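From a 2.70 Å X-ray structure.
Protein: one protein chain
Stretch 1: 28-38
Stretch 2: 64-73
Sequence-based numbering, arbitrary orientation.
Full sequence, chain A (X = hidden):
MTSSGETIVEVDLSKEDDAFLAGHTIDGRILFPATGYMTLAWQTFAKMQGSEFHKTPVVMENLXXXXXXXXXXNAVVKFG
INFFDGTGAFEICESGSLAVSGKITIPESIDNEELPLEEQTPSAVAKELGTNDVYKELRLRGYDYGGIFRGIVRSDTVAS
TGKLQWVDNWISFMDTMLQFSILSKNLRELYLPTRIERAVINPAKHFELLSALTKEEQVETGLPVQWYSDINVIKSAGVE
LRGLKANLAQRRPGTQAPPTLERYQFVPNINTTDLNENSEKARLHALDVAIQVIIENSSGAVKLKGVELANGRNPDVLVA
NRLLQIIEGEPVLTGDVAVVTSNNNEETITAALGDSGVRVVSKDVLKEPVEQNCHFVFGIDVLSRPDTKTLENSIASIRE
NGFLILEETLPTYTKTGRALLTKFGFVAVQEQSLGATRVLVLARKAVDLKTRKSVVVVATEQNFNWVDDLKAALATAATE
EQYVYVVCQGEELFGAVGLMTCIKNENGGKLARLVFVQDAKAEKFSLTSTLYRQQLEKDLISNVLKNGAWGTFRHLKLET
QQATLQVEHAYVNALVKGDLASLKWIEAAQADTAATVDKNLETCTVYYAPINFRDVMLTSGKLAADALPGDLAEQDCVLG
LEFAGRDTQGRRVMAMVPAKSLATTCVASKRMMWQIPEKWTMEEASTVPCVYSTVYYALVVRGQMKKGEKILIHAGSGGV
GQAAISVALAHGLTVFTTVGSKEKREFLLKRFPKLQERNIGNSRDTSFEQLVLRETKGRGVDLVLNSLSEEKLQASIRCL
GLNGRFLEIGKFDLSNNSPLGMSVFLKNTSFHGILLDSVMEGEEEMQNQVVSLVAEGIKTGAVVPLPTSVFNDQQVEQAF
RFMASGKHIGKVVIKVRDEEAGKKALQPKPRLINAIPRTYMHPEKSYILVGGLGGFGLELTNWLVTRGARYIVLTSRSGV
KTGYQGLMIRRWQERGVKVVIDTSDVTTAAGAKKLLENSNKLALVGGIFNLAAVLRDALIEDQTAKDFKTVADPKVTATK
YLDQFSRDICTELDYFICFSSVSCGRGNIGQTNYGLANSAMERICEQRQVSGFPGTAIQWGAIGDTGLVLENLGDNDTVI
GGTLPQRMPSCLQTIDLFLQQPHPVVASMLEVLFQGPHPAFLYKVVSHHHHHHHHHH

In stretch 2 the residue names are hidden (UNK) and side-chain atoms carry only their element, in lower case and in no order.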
# COMPACT_ATOMS: atom_id res chain seq x y z
N GLY A 28 3.72 -35.00 -9.72
CA GLY A 28 2.78 -35.99 -10.22
C GLY A 28 1.54 -35.43 -10.88
O GLY A 28 0.55 -36.15 -11.07
N ARG A 29 1.58 -34.16 -11.25
CA ARG A 29 0.46 -33.54 -11.95
C ARG A 29 0.93 -32.49 -12.95
O ARG A 29 1.96 -31.84 -12.76
CB ARG A 29 -0.51 -32.92 -10.93
CG ARG A 29 0.17 -32.28 -9.72
CD ARG A 29 -0.82 -31.81 -8.66
NE ARG A 29 -0.13 -31.34 -7.46
CZ ARG A 29 0.25 -30.09 -7.23
NH1 ARG A 29 0.02 -29.13 -8.12
NH2 ARG A 29 0.87 -29.79 -6.09
N ILE A 30 0.17 -32.34 -14.04
CA ILE A 30 0.50 -31.37 -15.07
C ILE A 30 0.06 -29.98 -14.62
O ILE A 30 -1.10 -29.76 -14.29
CB ILE A 30 -0.16 -31.73 -16.42
CG1 ILE A 30 0.31 -33.11 -16.89
CG2 ILE A 30 0.15 -30.67 -17.48
CD1 ILE A 30 -0.46 -33.66 -18.08
N LEU A 31 1.00 -29.04 -14.61
CA LEU A 31 0.71 -27.66 -14.25
C LEU A 31 0.93 -26.73 -15.43
O LEU A 31 1.97 -26.80 -16.09
CB LEU A 31 1.58 -27.20 -13.08
CG LEU A 31 1.01 -27.43 -11.68
CD1 LEU A 31 0.94 -28.91 -11.39
CD2 LEU A 31 1.87 -26.71 -10.65
N PHE A 32 -0.03 -25.86 -15.70
CA PHE A 32 0.17 -24.87 -16.74
C PHE A 32 1.27 -23.94 -16.27
O PHE A 32 1.14 -23.29 -15.23
CB PHE A 32 -1.10 -24.08 -17.03
CG PHE A 32 -1.04 -23.33 -18.33
CD1 PHE A 32 -1.15 -24.00 -19.54
CD2 PHE A 32 -0.85 -21.96 -18.35
CE1 PHE A 32 -1.08 -23.32 -20.74
CE2 PHE A 32 -0.78 -21.27 -19.55
CZ PHE A 32 -0.89 -21.96 -20.74
N PRO A 33 2.38 -23.86 -17.03
CA PRO A 33 3.54 -23.12 -16.54
C PRO A 33 3.29 -21.63 -16.40
O PRO A 33 2.55 -21.04 -17.18
CB PRO A 33 4.60 -23.40 -17.60
CG PRO A 33 3.82 -23.65 -18.84
CD PRO A 33 2.59 -24.36 -18.40
N ALA A 34 3.92 -21.03 -15.39
CA ALA A 34 3.87 -19.59 -15.20
C ALA A 34 4.27 -18.89 -16.49
O ALA A 34 3.66 -17.89 -16.89
CB ALA A 34 4.78 -19.19 -14.06
N THR A 35 5.28 -19.43 -17.15
CA THR A 35 5.79 -18.88 -18.40
C THR A 35 4.79 -19.09 -19.53
O THR A 35 4.83 -18.40 -20.55
CB THR A 35 7.12 -19.53 -18.79
OG1 THR A 35 6.93 -20.93 -19.00
CG2 THR A 35 8.14 -19.32 -17.68
N GLY A 36 3.88 -20.04 -19.35
CA GLY A 36 2.80 -20.25 -20.29
C GLY A 36 1.90 -19.04 -20.31
O GLY A 36 1.53 -18.54 -21.37
N TYR A 37 1.53 -18.57 -19.12
CA TYR A 37 0.70 -17.38 -18.98
C TYR A 37 1.35 -16.17 -19.62
O TYR A 37 0.71 -15.43 -20.36
CB TYR A 37 0.45 -17.08 -17.51
CG TYR A 37 -0.47 -18.06 -16.83
CD1 TYR A 37 -1.82 -18.11 -17.16
CD2 TYR A 37 -0.00 -18.91 -15.85
CE1 TYR A 37 -2.67 -19.00 -16.53
CE2 TYR A 37 -0.83 -19.79 -15.21
CZ TYR A 37 -2.16 -19.84 -15.55
OH TYR A 37 -2.98 -20.73 -14.90
N MET A 38 2.63 -15.98 -19.33
CA MET A 38 3.37 -14.84 -19.84
C MET A 38 3.33 -14.84 -21.36
O MET A 38 3.15 -13.80 -21.99
CB MET A 38 4.82 -14.88 -19.34
CG MET A 38 4.94 -14.87 -17.82
SD MET A 38 6.62 -15.17 -17.22
CE MET A 38 7.53 -13.90 -18.08
N UNK A 64 2.08 -11.49 -11.06
CA UNK A 64 1.67 -12.27 -9.90
C UNK A 64 0.98 -13.53 -10.37
O UNK A 64 0.02 -13.48 -11.15
c UNK A 64 0.75 -11.46 -8.97
c UNK A 64 1.41 -10.16 -8.55
c UNK A 64 0.37 -12.28 -7.75
N UNK A 65 1.46 -14.67 -9.89
CA UNK A 65 0.84 -15.95 -10.20
C UNK A 65 0.04 -16.40 -8.98
O UNK A 65 0.58 -16.97 -8.03
c UNK A 65 3.21 -16.09 -14.06
c UNK A 65 4.02 -15.88 -11.44
c UNK A 65 2.40 -16.56 -13.04
c UNK A 65 1.90 -16.96 -10.61
c UNK A 65 4.83 -15.42 -12.45
c UNK A 65 2.79 -16.47 -11.72
c UNK A 65 4.42 -15.52 -13.76
N UNK A 66 -1.26 -16.10 -9.00
CA UNK A 66 -2.11 -16.22 -7.82
C UNK A 66 -2.41 -17.66 -7.42
O UNK A 66 -2.57 -17.96 -6.24
c UNK A 66 -3.01 -11.86 -7.75
n UNK A 66 -2.86 -11.97 -9.06
c UNK A 66 -3.21 -13.99 -8.28
c UNK A 66 -3.41 -15.46 -8.05
n UNK A 66 -3.22 -13.07 -7.26
c UNK A 66 -2.98 -13.29 -9.42
N UNK A 67 -2.50 -18.55 -8.40
CA UNK A 67 -2.76 -19.96 -8.12
C UNK A 67 -2.27 -20.83 -9.26
O UNK A 67 -2.08 -20.36 -10.38
n UNK A 67 -6.48 -22.10 -11.02
c UNK A 67 -6.58 -20.34 -8.81
c UNK A 67 -4.25 -20.20 -7.88
n UNK A 67 -8.17 -20.96 -12.06
c UNK A 67 -7.36 -21.11 -11.02
c UNK A 67 -5.16 -19.83 -9.05
n UNK A 67 -7.42 -20.26 -10.00
N UNK A 68 -2.08 -22.12 -8.98
CA UNK A 68 -1.63 -23.06 -10.00
C UNK A 68 -2.80 -23.55 -10.83
O UNK A 68 -3.93 -23.64 -10.34
c UNK A 68 -0.91 -24.23 -9.35
N UNK A 69 -2.53 -23.85 -12.10
CA UNK A 69 -3.54 -24.41 -12.98
C UNK A 69 -3.17 -25.85 -13.29
O UNK A 69 -2.15 -26.13 -13.92
c UNK A 69 -4.88 -24.13 -15.10
o UNK A 69 -3.84 -22.23 -14.05
c UNK A 69 -3.68 -23.64 -14.31
N UNK A 70 -4.01 -26.77 -12.83
CA UNK A 70 -3.77 -28.19 -13.01
C UNK A 70 -4.53 -28.64 -14.26
O UNK A 70 -5.68 -28.24 -14.46
c UNK A 70 -3.70 -29.26 -9.27
c UNK A 70 -4.14 -30.49 -12.05
c UNK A 70 -3.30 -28.62 -10.59
c UNK A 70 -4.20 -28.98 -11.77
N UNK A 71 -3.87 -29.44 -15.09
CA UNK A 71 -4.51 -29.97 -16.29
C UNK A 71 -4.55 -31.49 -16.23
O UNK A 71 -3.64 -32.12 -15.69
c UNK A 71 -3.76 -29.51 -17.54
c UNK A 71 -4.47 -27.09 -17.43
c UNK A 71 -2.53 -27.77 -18.87
c UNK A 71 -3.29 -28.05 -17.58
N UNK A 72 -5.61 -32.07 -16.77
CA UNK A 72 -5.75 -33.52 -16.86
C UNK A 72 -5.16 -34.03 -18.18
O UNK A 72 -4.37 -33.34 -18.82
c UNK A 72 -7.83 -33.48 -15.42
n UNK A 72 -7.21 -33.87 -14.31
o UNK A 72 -8.84 -32.78 -15.40
c UNK A 72 -7.21 -33.93 -16.73
N UNK A 73 -5.52 -35.25 -18.57
CA UNK A 73 -5.06 -35.80 -19.84
C UNK A 73 -5.81 -35.16 -21.00
O UNK A 73 -5.20 -34.62 -21.92
c UNK A 73 -5.24 -37.32 -19.87
n UNK A 73 -3.91 -41.55 -22.18
c UNK A 73 -4.82 -37.96 -21.18
c UNK A 73 -4.13 -40.09 -22.32
c UNK A 73 -4.65 -39.46 -21.04

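Position 64 has three side-chain carbons, one carrying the other two. The fork sits at the first carbon. The side chain is out of reach of stretch 1. This is valine.

Position 65 has one carbon followed by a ring of six carbons, with no oxygen. The ring meets the start of the helix in stretch 1. The methyl of Ala-34 lies over one face, with Ala-34 CB 3.6 Å from the centroid of the position 65 ring, a CH-pi contact. Met-38 SD and Tyr-37 CD2 lie at the ring edge. The residue is phenylalanine. Met-38 SD is 4.1 Å from Phe-65 CZ, and Tyr-37 CD2 is 4.4 Å from Phe-65 CD1.

Position 66 has one carbon and a five-membered ring of three carbons and two nitrogens. It is exposed and does not reach stretch 1. Only histidine has this ring.

Position 67 has three carbons, a nitrogen, and then a carbon carrying two more nitrogens. It makes no close contact with stretch 1. The guanidinium identifies arginine. Arg-67 NH1 gives a weak hydrogen bond to the backbone O of position 68, at 3.1 Å.

Position 68 has a single side-chain carbon. This CB lies 3.9 Å from Leu-31 CD2, an apolar contact at an exposed position. The residue is alanine.

Position 69 has one carbon carrying one oxygen and one carbon. The CB of position 69 is 3.8 Å from Phe-32 CB, and the side-chain oxygen comes up to Tyr-37 OH. The branched hydroxyl side chain is threonine. Thr-69 OG1 is modelled 1.9 Å from Tyr-37 OH, which is too short for a hydrogen bond and is best read as a clash in the model. Phe-32 N donates to Thr-69 O at 2.8 Å, with a nearly straight angle of 164°.

Position 70 has four carbons, forked at the first, with one arm two carbons long. That arm touches Leu-31 and Arg-29. This is isoleucine. Ile-70 CG1 is 4.3 Å from Leu-31 CD1, and the two side chains share a face of the sheet. At the tip of the longer arm, Ile-70 CD1 lies 3.9 Å from Arg-29 NH1.

Position 71 also has four carbons, but the fork is at the second. Its CB is 4.1 Å from Ile-30 CG2, and one terminal carbon sits at the edge of the Phe-32 ring. It is leucine. Leu-71 CD1 is 4.1 Å from Phe-32 CD1. Leu-71 N donates to Ile-30 O at 2.9 Å.

Position 72 has two carbons, the second carrying one oxygen and one nitrogen. Its CA-to-CB bond points away, and it is poorly ordered. The amide marks asparagine.

Position 73 has four carbons in a row ending in nitrogen. It is extended, exposed and poorly ordered, and its CA-to-CB bond points away. This is lysine.

The contact has two parts. Around Leu-31 and Ile-70 the segments run antiparallel, with two backbone hydrogen bonds. Those two side chains pack on one face. In the second part, Phe-65 receives Ala-34, Tyr-37 and Met-38 from the helix. Together they bury 632 Å², counting both sides.

Stretch 2 64-73: VFHRATILNK
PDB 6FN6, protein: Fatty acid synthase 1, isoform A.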